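Local coordinates for protein ochratoxinase (Aspergillus niger, PDB 4C65) that hydrolyses ochratoxin A to ochratoxin alpha and L-phenylalanine, acting as a zinc-dependent carboxypeptidase of the amidohydrolase superfamily that prefers C-terminal aromatic residues, at residues G158-S163 / L179-G184; Y164-P169 / R189-L194; K201-M206 / K229-E234; V242-H247 / M253-A258. All coordinates share one frame; numbering follows the deposited sequence. Where two conformers were deposited one is given.

Contact 1: G158-S163 / L179-G184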
loop_
_atom_site.group_PDB
_atom_site.type_symbol
_atom_site.label_atom_id
_atom_site.label_comp_id
_atom_site.label_asym_id
_atom_site.label_seq_id
_atom_site.Cartn_x
_atom_site.Cartn_y
_atom_site.Cartn_z
ATOM N N GLY A 158 1.983 6.228 -13.282
ATOM C CA GLY A 158 1.769 5.319 -12.147
ATOM C C GLY A 158 1.314 3.923 -12.561
ATOM O O GLY A 158 1.762 2.917 -11.991
ATOM N N GLU A 159 0.477 3.859 -13.592
ATOM C CA GLU A 159 0.035 2.582 -14.147
ATOM C C GLU A 159 1.193 1.810 -14.745
ATOM O O GLU A 159 1.310 0.603 -14.529
ATOM C CB GLU A 159 -1.046 2.792 -15.214
ATOM C CG GLU A 159 -2.417 3.175 -14.656
ATOM C CD GLU A 159 -2.501 4.594 -14.083
ATOM O OE1 GLU A 159 -1.542 5.380 -14.262
ATOM O OE2 GLU A 159 -3.568 4.944 -13.492
ATOM N N VAL A 160 2.035 2.493 -15.511
ATOM C CA VAL A 160 3.166 1.829 -16.181
ATOM C C VAL A 160 4.233 1.359 -15.175
ATOM O O VAL A 160 4.622 0.215 -15.206
ATOM C CB VAL A 160 3.804 2.712 -17.261
ATOM C CG1 VAL A 160 4.986 2.006 -17.900
ATOM C CG2 VAL A 160 2.755 3.072 -18.309
ATOM N N LEU A 161 4.625 2.214 -14.242
ATOM C CA LEU A 161 5.571 1.810 -13.238
ATOM C C LEU A 161 5.019 0.880 -12.162
ATOM O O LEU A 161 5.777 0.089 -11.595
ATOM C CB LEU A 161 6.230 3.015 -12.597
ATOM C CG LEU A 161 7.487 3.447 -13.350
ATOM C CD1 LEU A 161 7.162 4.371 -14.521
ATOM C CD2 LEU A 161 8.395 4.162 -12.373
ATOM N N GLY A 162 3.713 0.921 -11.911
ATOM C CA GLY A 162 3.070 -0.069 -11.060
ATOM C C GLY A 162 3.130 -1.441 -11.689
ATOM O O GLY A 162 3.367 -2.417 -10.999
ATOM N N SER A 163 2.909 -1.509 -12.995
ATOM C CA SER A 163 3.034 -2.759 -13.733
ATOM C C SER A 163 4.488 -3.245 -13.893
ATOM O O SER A 163 4.773 -4.408 -13.675
ATOM C CB SER A 163 2.410 -2.634 -15.116
ATOM O OG SER A 163 0.997 -2.588 -15.055
ATOM N N LEU A 179 8.188 -5.810 -20.321
ATOM C CA LEU A 179 8.966 -4.648 -20.128
ATOM C C LEU A 179 9.280 -4.376 -18.677
ATOM O O LEU A 179 8.520 -4.710 -17.783
ATOM C CB LEU A 179 8.218 -3.485 -20.769
ATOM C CG LEU A 179 8.619 -2.109 -20.202
ATOM C CD1 LEU A 179 9.796 -1.603 -21.047
ATOM C CD2 LEU A 179 7.464 -1.098 -20.126
ATOM N N CYS A 180 10.432 -3.759 -18.466
ATOM C CA CYS A 180 10.870 -3.448 -17.139
ATOM C C CYS A 180 11.397 -2.027 -17.131
ATOM O O CYS A 180 12.350 -1.713 -17.837
ATOM C CB CYS A 180 11.933 -4.439 -16.702
ATOM S SG CYS A 180 12.523 -4.160 -15.023
ATOM N N ILE A 181 10.793 -1.169 -16.303
ATOM C CA ILE A 181 11.231 0.207 -16.131
ATOM C C ILE A 181 12.078 0.336 -14.874
ATOM O O ILE A 181 11.669 -0.060 -13.771
ATOM C CB ILE A 181 10.031 1.169 -16.000
ATOM C CG1 ILE A 181 8.998 0.981 -17.110
ATOM C CG2 ILE A 181 10.532 2.575 -15.790
ATOM C CD1 ILE A 181 9.241 1.629 -18.401
ATOM N N ALA A 182 13.262 0.910 -15.031
ATOM C CA ALA A 182 14.164 1.085 -13.907
ATOM C C ALA A 182 14.944 2.378 -14.088
ATOM O O ALA A 182 15.411 2.670 -15.189
ATOM C CB ALA A 182 15.117 -0.112 -13.780
ATOM N N ASP A 183 15.123 3.116 -12.999
ATOM C CA ASP A 183 15.833 4.368 -13.038
ATOM C C ASP A 183 16.894 4.418 -11.945
ATOM O O ASP A 183 16.581 4.336 -10.755
ATOM C CB ASP A 183 14.868 5.528 -12.852
ATOM C CG ASP A 183 13.845 5.622 -13.962
ATOM O OD1 ASP A 183 14.227 5.841 -15.129
ATOM O OD2 ASP A 183 12.646 5.426 -13.671
ATOM N N GLY A 184 18.146 4.589 -12.359
ATOM C CA GLY A 184 19.253 4.660 -11.422
ATOM C C GLY A 184 19.962 3.332 -11.243
ATOM O O GLY A 184 19.405 2.274 -11.505
#

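Contact 2: Y164-P169 / R189-L194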
loop_
_atom_site.group_PDB
_atom_site.type_symbol
_atom_site.label_atom_id
_atom_site.label_comp_id
_atom_site.label_asym_id
_atom_site.label_seq_id
_atom_site.Cartn_x
_atom_site.Cartn_y
_atom_site.Cartn_z
ATOM N N TYR A 164 5.405 -2.370 -14.279
ATOM C CA TYR A 164 6.713 -2.813 -14.757
ATOM C C TYR A 164 7.907 -2.342 -13.975
ATOM O O TYR A 164 9.025 -2.691 -14.312
ATOM C CB TYR A 164 6.875 -2.389 -16.207
ATOM C CG TYR A 164 5.832 -2.960 -17.126
ATOM C CD1 TYR A 164 5.446 -4.275 -17.034
ATOM C CD2 TYR A 164 5.250 -2.188 -18.118
ATOM C CE1 TYR A 164 4.504 -4.814 -17.907
ATOM C CE2 TYR A 164 4.288 -2.705 -18.987
ATOM C CZ TYR A 164 3.931 -4.023 -18.886
ATOM O OH TYR A 164 2.989 -4.568 -19.721
ATOM N N GLY A 165 7.689 -1.532 -12.949
ATOM C CA GLY A 165 8.778 -1.003 -12.139
ATOM C C GLY A 165 9.354 -2.090 -11.268
ATOM O O GLY A 165 8.761 -3.162 -11.132
ATOM N N VAL A 166 10.485 -1.794 -10.646
ATOM C CA VAL A 166 11.196 -2.762 -9.813
ATOM C C VAL A 166 11.094 -2.416 -8.330
ATOM O O VAL A 166 11.790 -3.012 -7.504
ATOM C CB VAL A 166 12.684 -2.914 -10.223
ATOM C CG1 VAL A 166 12.794 -3.285 -11.694
ATOM C CG2 VAL A 166 13.498 -1.647 -9.916
ATOM N N MET A 167 10.259 -1.434 -8.009
ATOM C CA MET A 167 9.883 -1.144 -6.621
ATOM C C MET A 167 8.511 -1.791 -6.351
ATOM O O MET A 167 7.826 -2.243 -7.294
ATOM C CB MET A 167 9.779 0.377 -6.402
ATOM C CG MET A 167 8.540 1.032 -7.061
ATOM S SD MET A 167 8.579 1.141 -8.889
ATOM C CE MET A 167 9.796 2.441 -9.094
ATOM N N ASN A 168 8.104 -1.794 -5.088
ATOM C CA ASN A 168 6.764 -2.246 -4.695
ATOM C C ASN A 168 6.394 -3.650 -5.127
ATOM O O ASN A 168 5.444 -3.839 -5.861
ATOM C CB ASN A 168 5.696 -1.273 -5.182
ATOM C CG ASN A 168 5.872 0.103 -4.564
ATOM O OD1 ASN A 168 6.964 0.466 -4.093
ATOM N ND2 ASN A 168 4.800 0.893 -4.575
ATOM N N PRO A 169 7.151 -4.629 -4.660
ATOM C CA PRO A 169 6.742 -5.981 -4.882
ATOM C C PRO A 169 5.312 -6.235 -4.387
ATOM O O PRO A 169 4.876 -5.678 -3.377
ATOM C CB PRO A 169 7.784 -6.794 -4.093
ATOM C CG PRO A 169 8.353 -5.860 -3.108
ATOM C CD PRO A 169 8.344 -4.545 -3.813
ATOM N N ARG A 189 20.124 -2.718 -11.168
ATOM C CA ARG A 189 20.648 -3.987 -10.703
ATOM C C ARG A 189 19.511 -4.963 -10.542
ATOM O O ARG A 189 19.601 -6.089 -11.008
ATOM C CB ARG A 189 21.403 -3.856 -9.388
ATOM C CG ARG A 189 22.768 -3.182 -9.507
ATOM C CD ARG A 189 23.526 -3.361 -8.206
ATOM N NE ARG A 189 24.671 -2.470 -8.112
ATOM C CZ ARG A 189 25.839 -2.686 -8.690
ATOM N NH1 ARG A 189 26.027 -3.745 -9.475
ATOM N NH2 ARG A 189 26.819 -1.806 -8.499
ATOM N N ARG A 190 18.458 -4.550 -9.854
ATOM C CA ARG A 190 17.323 -5.449 -9.686
ATOM C C ARG A 190 16.700 -5.804 -11.034
ATOM O O ARG A 190 16.362 -6.970 -11.273
ATOM C CB ARG A 190 16.283 -4.899 -8.713
ATOM C CG ARG A 190 15.047 -5.809 -8.670
ATOM C CD ARG A 190 14.449 -6.006 -7.292
ATOM N NE ARG A 190 14.148 -4.748 -6.639
ATOM C CZ ARG A 190 14.634 -4.355 -5.471
ATOM N NH1 ARG A 190 15.481 -5.091 -4.776
ATOM N NH2 ARG A 190 14.282 -3.181 -4.995
ATOM N N ALA A 191 16.604 -4.824 -11.927
ATOM C CA ALA A 191 16.016 -5.047 -13.224
ATOM C C ALA A 191 16.669 -6.192 -13.957
ATOM O O ALA A 191 15.972 -7.071 -14.468
ATOM C CB ALA A 191 16.072 -3.790 -14.070
ATOM N N VAL A 192 18.003 -6.187 -14.027
ATOM C CA VAL A 192 18.721 -7.269 -14.694
ATOM C C VAL A 192 18.464 -8.589 -13.949
ATOM O O VAL A 192 18.159 -9.612 -14.562
ATOM C CB VAL A 192 20.229 -6.997 -14.759
ATOM C CG1 VAL A 192 20.964 -8.211 -15.324
ATOM C CG2 VAL A 192 20.517 -5.791 -15.627
ATOM N N ARG A 193 18.573 -8.548 -12.620
ATOM C CA ARG A 193 18.422 -9.746 -11.809
ATOM C C ARG A 193 17.031 -10.366 -11.959
ATOM O O ARG A 193 16.897 -11.580 -12.013
ATOM C CB ARG A 193 18.725 -9.428 -10.360
ATOM C CG ARG A 193 20.195 -9.146 -10.122
ATOM C CD ARG A 193 20.458 -8.465 -8.782
ATOM N NE ARG A 193 21.862 -8.051 -8.694
ATOM C CZ ARG A 193 22.448 -7.567 -7.605
ATOM N NH1 ARG A 193 21.792 -7.453 -6.479
ATOM N NH2 ARG A 193 23.719 -7.244 -7.647
ATOM N N LEU A 194 16.001 -9.542 -12.088
ATOM C CA LEU A 194 14.655 -10.068 -12.267
ATOM C C LEU A 194 14.494 -10.813 -13.595
ATOM O O LEU A 194 13.687 -11.739 -13.698
ATOM C CB LEU A 194 13.636 -8.953 -12.190
ATOM C CG LEU A 194 13.300 -8.389 -10.810
ATOM C CD1 LEU A 194 12.553 -7.077 -10.965
ATOM C CD2 LEU A 194 12.456 -9.361 -10.009
#

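Contact 3: K201-M206 / K229-E234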
loop_
_atom_site.group_PDB
_atom_site.type_symbol
_atom_site.label_atom_id
_atom_site.label_comp_id
_atom_site.label_asym_id
_atom_site.label_seq_id
_atom_site.Cartn_x
_atom_site.Cartn_y
_atom_site.Cartn_z
ATOM N N LYS A 201 18.426 -15.642 -20.940
ATOM C CA LYS A 201 19.732 -16.029 -21.446
ATOM C C LYS A 201 20.397 -14.876 -22.204
ATOM O O LYS A 201 21.494 -15.023 -22.725
ATOM C CB LYS A 201 19.600 -17.267 -22.315
ATOM C CG LYS A 201 19.591 -18.531 -21.476
ATOM C CD LYS A 201 19.182 -19.733 -22.288
ATOM C CE LYS A 201 18.912 -20.959 -21.379
ATOM N NZ LYS A 201 19.338 -22.227 -22.015
ATOM N N VAL A 202 19.737 -13.737 -22.248
ATOM C CA VAL A 202 20.346 -12.533 -22.729
ATOM C C VAL A 202 19.722 -11.368 -21.970
ATOM O O VAL A 202 18.658 -11.524 -21.363
ATOM C CB VAL A 202 20.183 -12.403 -24.258
ATOM C CG1 VAL A 202 18.731 -12.183 -24.660
ATOM C CG2 VAL A 202 21.061 -11.267 -24.799
ATOM N N ILE A 203 20.378 -10.205 -21.988
ATOM C CA ILE A 203 19.758 -8.982 -21.463
ATOM C C ILE A 203 19.579 -7.962 -22.573
ATOM O O ILE A 203 20.483 -7.730 -23.375
ATOM C CB ILE A 203 20.555 -8.378 -20.279
ATOM C CG1 ILE A 203 20.639 -9.363 -19.120
ATOM C CG2 ILE A 203 19.898 -7.081 -19.775
ATOM C CD1 ILE A 203 19.300 -9.734 -18.505
ATOM N N LYS A 204 18.410 -7.335 -22.607
ATOM C CA LYS A 204 18.106 -6.294 -23.608
ATOM C C LYS A 204 17.854 -4.950 -22.945
ATOM O O LYS A 204 17.027 -4.849 -22.051
ATOM C CB LYS A 204 16.883 -6.719 -24.437
ATOM C CG LYS A 204 16.117 -5.624 -25.152
ATOM C CD LYS A 204 16.634 -5.289 -26.528
ATOM C CE LYS A 204 15.459 -4.423 -27.087
ATOM N NZ LYS A 204 14.038 -4.980 -27.242
ATOM N N VAL A 205 18.520 -3.902 -23.451
ATOM C CA VAL A 205 18.279 -2.516 -23.002
ATOM C C VAL A 205 17.822 -1.630 -24.153
ATOM O O VAL A 205 18.134 -1.899 -25.315
ATOM C CB VAL A 205 19.521 -1.834 -22.407
ATOM C CG1 VAL A 205 19.971 -2.583 -21.190
ATOM C CG2 VAL A 205 20.665 -1.754 -23.403
ATOM N N MET A 206 17.061 -0.586 -23.805
ATOM C CA MET A 206 16.727 0.473 -24.728
ATOM C C MET A 206 17.787 1.536 -24.478
ATOM O O MET A 206 17.848 2.132 -23.414
ATOM C CB MET A 206 15.331 1.000 -24.449
ATOM C CG MET A 206 14.233 -0.060 -24.502
ATOM S SD MET A 206 14.142 -0.956 -26.067
ATOM C CE MET A 206 12.460 -1.613 -25.968
ATOM N N LYS A 229 26.644 0.631 -17.717
ATOM C CA LYS A 229 27.791 -0.141 -17.270
ATOM C C LYS A 229 27.375 -1.178 -16.223
ATOM O O LYS A 229 27.809 -2.316 -16.266
ATOM C CB LYS A 229 28.857 0.799 -16.709
ATOM C CG LYS A 229 30.117 0.124 -16.207
ATOM C CD LYS A 229 31.110 1.183 -15.759
ATOM C CE LYS A 229 32.430 0.588 -15.251
ATOM N NZ LYS A 229 32.573 0.664 -13.750
ATOM N N VAL A 230 26.578 -0.748 -15.251
ATOM C CA VAL A 230 26.059 -1.646 -14.228
ATOM C C VAL A 230 25.222 -2.767 -14.849
ATOM O O VAL A 230 25.435 -3.933 -14.562
ATOM C CB VAL A 230 25.267 -0.867 -13.155
ATOM C CG1 VAL A 230 24.425 -1.782 -12.293
ATOM C CG2 VAL A 230 26.234 -0.074 -12.300
ATOM N N ILE A 231 24.322 -2.419 -15.754
ATOM C CA ILE A 231 23.579 -3.428 -16.473
ATOM C C ILE A 231 24.491 -4.466 -17.142
ATOM O O ILE A 231 24.262 -5.678 -17.015
ATOM C CB ILE A 231 22.640 -2.810 -17.518
ATOM C CG1 ILE A 231 21.480 -2.122 -16.798
ATOM C CG2 ILE A 231 22.079 -3.886 -18.434
ATOM C CD1 ILE A 231 20.715 -1.155 -17.665
ATOM N N VAL A 232 25.506 -4.011 -17.863
ATOM C CA VAL A 232 26.460 -4.921 -18.518
ATOM C C VAL A 232 27.192 -5.800 -17.495
ATOM O O VAL A 232 27.357 -6.999 -17.711
ATOM C CB VAL A 232 27.449 -4.144 -19.425
ATOM C CG1 VAL A 232 28.617 -5.030 -19.863
ATOM C CG2 VAL A 232 26.713 -3.607 -20.639
ATOM N N GLU A 233 27.618 -5.206 -16.384
ATOM C CA GLU A 233 28.312 -5.930 -15.313
ATOM C C GLU A 233 27.412 -6.982 -14.669
ATOM O O GLU A 233 27.852 -8.087 -14.361
ATOM C CB GLU A 233 28.818 -4.961 -14.250
ATOM C CG GLU A 233 30.004 -4.142 -14.709
ATOM C CD GLU A 233 30.272 -2.936 -13.806
ATOM O OE1 GLU A 233 29.403 -2.631 -12.944
ATOM O OE2 GLU A 233 31.346 -2.304 -13.960
ATOM N N GLU A 234 26.162 -6.611 -14.424
ATOM C CA GLU A 234 25.191 -7.547 -13.866
ATOM C C GLU A 234 24.993 -8.724 -14.805
ATOM O O GLU A 234 25.019 -9.854 -14.357
ATOM C CB GLU A 234 23.855 -6.867 -13.609
ATOM C CG GLU A 234 23.853 -5.962 -12.394
ATOM C CD GLU A 234 24.119 -6.700 -11.120
ATOM O OE1 GLU A 234 23.605 -7.828 -10.992
ATOM O OE2 GLU A 234 24.825 -6.149 -10.244
#

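Contact 4: V242-H247 / M253-A258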
loop_
_atom_site.group_PDB
_atom_site.type_symbol
_atom_site.label_atom_id
_atom_site.label_comp_id
_atom_site.label_asym_id
_atom_site.label_seq_id
_atom_site.Cartn_x
_atom_site.Cartn_y
_atom_site.Cartn_z
ATOM N N VAL A 242 24.688 -8.210 -23.222
ATOM C CA VAL A 242 23.603 -7.273 -23.325
ATOM C C VAL A 242 23.453 -6.905 -24.772
ATOM O O VAL A 242 24.430 -6.642 -25.475
ATOM C CB VAL A 242 23.867 -6.007 -22.499
ATOM C CG1 VAL A 242 22.812 -4.959 -22.781
ATOM C CG2 VAL A 242 23.932 -6.333 -21.026
ATOM N N SER A 243 22.212 -6.898 -25.215
ATOM C CA SER A 243 21.859 -6.413 -26.515
ATOM C C SER A 243 21.214 -5.066 -26.319
ATOM O O SER A 243 20.328 -4.906 -25.472
ATOM C CB SER A 243 20.857 -7.371 -27.178
ATOM O OG SER A 243 20.375 -6.835 -28.403
ATOM N N ALA A 244 21.616 -4.107 -27.144
ATOM C CA ALA A 244 21.152 -2.743 -27.040
ATOM C C ALA A 244 20.408 -2.291 -28.294
ATOM O O ALA A 244 20.963 -2.323 -29.390
ATOM C CB ALA A 244 22.341 -1.837 -26.816
ATOM N N HIS A 245 19.153 -1.872 -28.106
ATOM C CA HIS A 245 18.396 -1.120 -29.089
ATOM C C HIS A 245 19.050 0.242 -29.262
ATOM O O HIS A 245 19.041 1.059 -28.346
ATOM C CB HIS A 245 16.951 -1.002 -28.613
ATOM C CG HIS A 245 16.130 0.005 -29.345
ATOM N ND1 HIS A 245 15.137 -0.366 -30.221
ATOM C CD2 HIS A 245 16.075 1.358 -29.267
ATOM C CE1 HIS A 245 14.541 0.714 -30.695
ATOM N NE2 HIS A 245 15.084 1.776 -30.123
ATOM N N VAL A 246 19.634 0.484 -30.436
ATOM C CA VAL A 246 20.275 1.779 -30.758
ATOM C C VAL A 246 19.986 2.274 -32.175
ATOM O O VAL A 246 20.060 1.517 -33.149
ATOM C CB VAL A 246 21.810 1.725 -30.567
ATOM C CG1 VAL A 246 22.166 1.689 -29.094
ATOM C CG2 VAL A 246 22.416 0.526 -31.276
ATOM N N HIS A 247 19.671 3.550 -32.297
ATOM C CA HIS A 247 19.521 4.169 -33.604
ATOM C C HIS A 247 20.585 5.245 -33.753
ATOM O O HIS A 247 21.560 5.065 -34.499
ATOM C CB HIS A 247 18.108 4.751 -33.780
ATOM C CG HIS A 247 17.051 3.710 -34.000
ATOM N ND1 HIS A 247 16.986 2.946 -35.147
ATOM C CD2 HIS A 247 16.029 3.295 -33.221
ATOM C CE1 HIS A 247 15.978 2.100 -35.058
ATOM N NE2 HIS A 247 15.377 2.296 -33.901
ATOM N N MET A 253 27.231 4.691 -29.413
ATOM C CA MET A 253 28.516 4.853 -28.730
ATOM C C MET A 253 28.405 4.596 -27.228
ATOM O O MET A 253 29.299 4.004 -26.639
ATOM C CB MET A 253 29.099 6.242 -28.989
ATOM C CG MET A 253 29.421 6.505 -30.457
ATOM S SD MET A 253 30.711 5.416 -31.087
ATOM C CE MET A 253 32.126 6.278 -30.414
ATOM N N ALA A 254 27.320 5.023 -26.615
ATOM C CA ALA A 254 27.163 4.780 -25.195
ATOM C C ALA A 254 27.031 3.276 -24.925
ATOM O O ALA A 254 27.568 2.770 -23.933
ATOM C CB ALA A 254 25.961 5.537 -24.645
ATOM N N ALA A 255 26.338 2.563 -25.809
ATOM C CA ALA A 255 26.148 1.120 -25.639
ATOM C C ALA A 255 27.485 0.408 -25.789
ATOM O O ALA A 255 27.783 -0.514 -25.053
ATOM C CB ALA A 255 25.144 0.595 -26.632
ATOM N N ILE A 256 28.299 0.851 -26.733
ATOM C CA ILE A 256 29.604 0.234 -26.977
ATOM C C ILE A 256 30.564 0.464 -25.805
ATOM O O ILE A 256 31.144 -0.476 -25.273
ATOM C CB ILE A 256 30.221 0.779 -28.283
ATOM C CG1 ILE A 256 29.424 0.226 -29.475
ATOM C CG2 ILE A 256 31.707 0.429 -28.374
ATOM C CD1 ILE A 256 29.857 0.779 -30.821
ATOM N N LYS A 257 30.670 1.709 -25.380
ATOM C CA LYS A 257 31.438 2.082 -24.199
ATOM C C LYS A 257 31.065 1.290 -22.953
ATOM O O LYS A 257 31.937 0.858 -22.231
ATOM C CB LYS A 257 31.213 3.553 -23.940
ATOM C CG LYS A 257 32.192 4.268 -23.083
ATOM C CD LYS A 257 31.736 5.719 -22.853
ATOM C CE LYS A 257 32.354 6.452 -21.652
ATOM N NZ LYS A 257 33.656 5.886 -21.197
ATOM N N ALA A 258 29.772 1.066 -22.732
ATOM C CA ALA A 258 29.283 0.334 -21.555
ATOM C C ALA A 258 29.639 -1.149 -21.565
ATOM O O ALA A 258 29.734 -1.758 -20.503
ATOM C CB ALA A 258 27.784 0.481 -21.434
#

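Contact 1: G158-S163 / L179-G184
Leu161 and Ile181 cross at about a right angle, the isobutyl end of one set against a methyl branch of the other. The methyl CG2 of Ile181 does the touching: it lies 4.0 Å from Leu161 CG and just as far from Leu161 CD1, so it lies beside the CG-CD1 arm of the leucine. The CA–CB bond of Leu161 runs past the strand segment, and its end then bends nearer. Ile181 directs its CB toward the helix; with CG2 anti to the backbone N and CG1 beside it (chi1 -50°), its two branches serve different partners. CG1 of Ile181 lies 4.2 Å from Val160 CG1, a looser touch one residue back along the helix. The union is wholly apolar and buried, and none of its three residues is reached by a polar group of the other segment. Asp183, farther along the 179-184 segment, forms salt bridges with Arg190 and Arg193 of a neighbouring subunit. Helix 157-164 and strand 179-181 belong to a beta-alpha-beta unit that begins with strand 142-144, the parallel neighbour of 179-181. Cys180 points away from helix 157-164 and packs on helix 185-198, which leaves the strand wedged between the two helices.

Contact 2: Y164-P169 / R189-L194
Val166 is the residue of the first segment that meets the helix, touching Arg190, Ala191 and Leu194. The chain enters at Tyr164, the end of helix 157-164, and leaves helical geometry at Gly165, which brings Val166 round with its CB directed at helix 185-198. Setting CG1 anti to the carbonyl carbon (chi1 -56°) carries this methyl to 3.9 Å from Leu194 CD1 and 4.0 Å from Ala191 CA, with Ala191 CB scarcely farther. The Val166 CB itself lies 4.0 Å from Arg190 CG, so the aliphatic root of the arginine is packed as well. The carbonyl of Val166 accepts a hydrogen bond from Arg190 NE (NE to O 3.1 Å, N-H...O angle 159°). The donor lies in the carbonyl plane, and the oxygen sits at the edge of the guanidinium, near its plane. Arg190 reaches it by a chain bent at chi2 and chi3. NE is used here, and NH2 forms a salt bridge with Glu187 of a neighbouring subunit. Met167, next in sequence, turns its CB away from the helix, and its backbone O bonds to Trp174. The loop after helix 157-164 is thus fastened to helix 185-198, with Cys180 of strand 179-181 packed against both Val166 and Ala191.

Contact 3: K201-M206 / K229-E234
Ile231 brings two of its methyls to the strand, both to Val205 and one also to Ile203. With CG1 anti to the carbonyl carbon (chi1 -71°), CG2 stands anti to the backbone N and becomes the shared contact point, 3.7 Å from Val205 CG1 and 4.1 Å from Ile203 CG2. An extended second torsion (chi2 163°) carries CD1 forward along Val205, to 3.9 Å from the same Val205 CG1. The side chains of Val205 and Ile231 run antiparallel alongside one another, the one CG1 methyl of valine lying against two carbons of the isoleucine. Ile203 comes in obliquely and by CG2 alone, the methyl that its first torsion likewise sets anti to the backbone N. Both strand residues aim their CB atoms at the helix, while Lys204 between them starts off away from it: the alternation of a beta-strand gives the zinc-bridging, active-site lysine to one side and hydrophobic packing to the other. Strand 203-206 and helix 225-237 open a beta-alpha-beta unit completed by strand 242-246. Ile231 also packs on Val188 and Val192 of helix 185-198, and Val205 on Val242 and Ala244 of the adjacent parallel strand, which places the contact in the apolar layer between the barrel sheet and its helices.

Contact 4: V242-H247 / M253-A258
Ala244 and Val246 touch Ala255 of the helix, while the flat groups of the strand segment, the imidazoles of His245 and His247, take no part in that touch. The ring of His245, a ligand of the second zinc ion, stacks on His149 and meets His265 with the two planes at about 75°, and at its edge NE2 is hydrogen-bonded to the backbone O of Gly209. The ring of His247 stacks in turn on His265, and its ND1 is hydrogen-bonded to the Ser267 hydroxyl, a bond that would help fix the rotation of the imidazole. The helix-facing side is built from small groups. Ala244 CB and Ala255 CB lie 3.7 Å apart, methyl against methyl. Val246 adds CG1, the branch that chi1 -72° sets anti to the carbonyl carbon, 4.0 Å from the same Ala255 CB. A single alanine methyl of the helix is therefore seated against two alternate strand residues, and with alanine on both sides the backbones come close, CA to CA 6.5 Å between Ala244 and Ala255. Leu263 of the next strand packs on all three residues. Strand 242-246, helix 249-258 and strand 262-263 make a beta-alpha-beta unit of the twisted TIM barrel, in which a strand hides alternate residues under its helix and, as in other metal-dependent amidohydrolases, offers a histidine between them to the metal centre.

The four contacts follow one another along the chain, apart from contacts 1 and 2, whose segments alternate; their centres lie 8 Å apart and a probable backbone hydrogen bond joins them, Ile181 N to Tyr164 O at 3.1 Å. Contact 2 meets contact 3 through two salt bridges, Arg189 NH1 to Glu234 OE2 at 2.8 Å and Arg193 NE to Glu234 OE1 at 2.9 Å, which tie neighbouring helices. Contacts 3 and 4, centres 10 Å apart, share the barrel sheet, where Ile203 O and Ser243 N are 2.7 Å apart. These two hold the zinc ligands Lys204 and His245; contact 1 is remote from the site and, with contact 2, borders neighbouring subunits of the octamer.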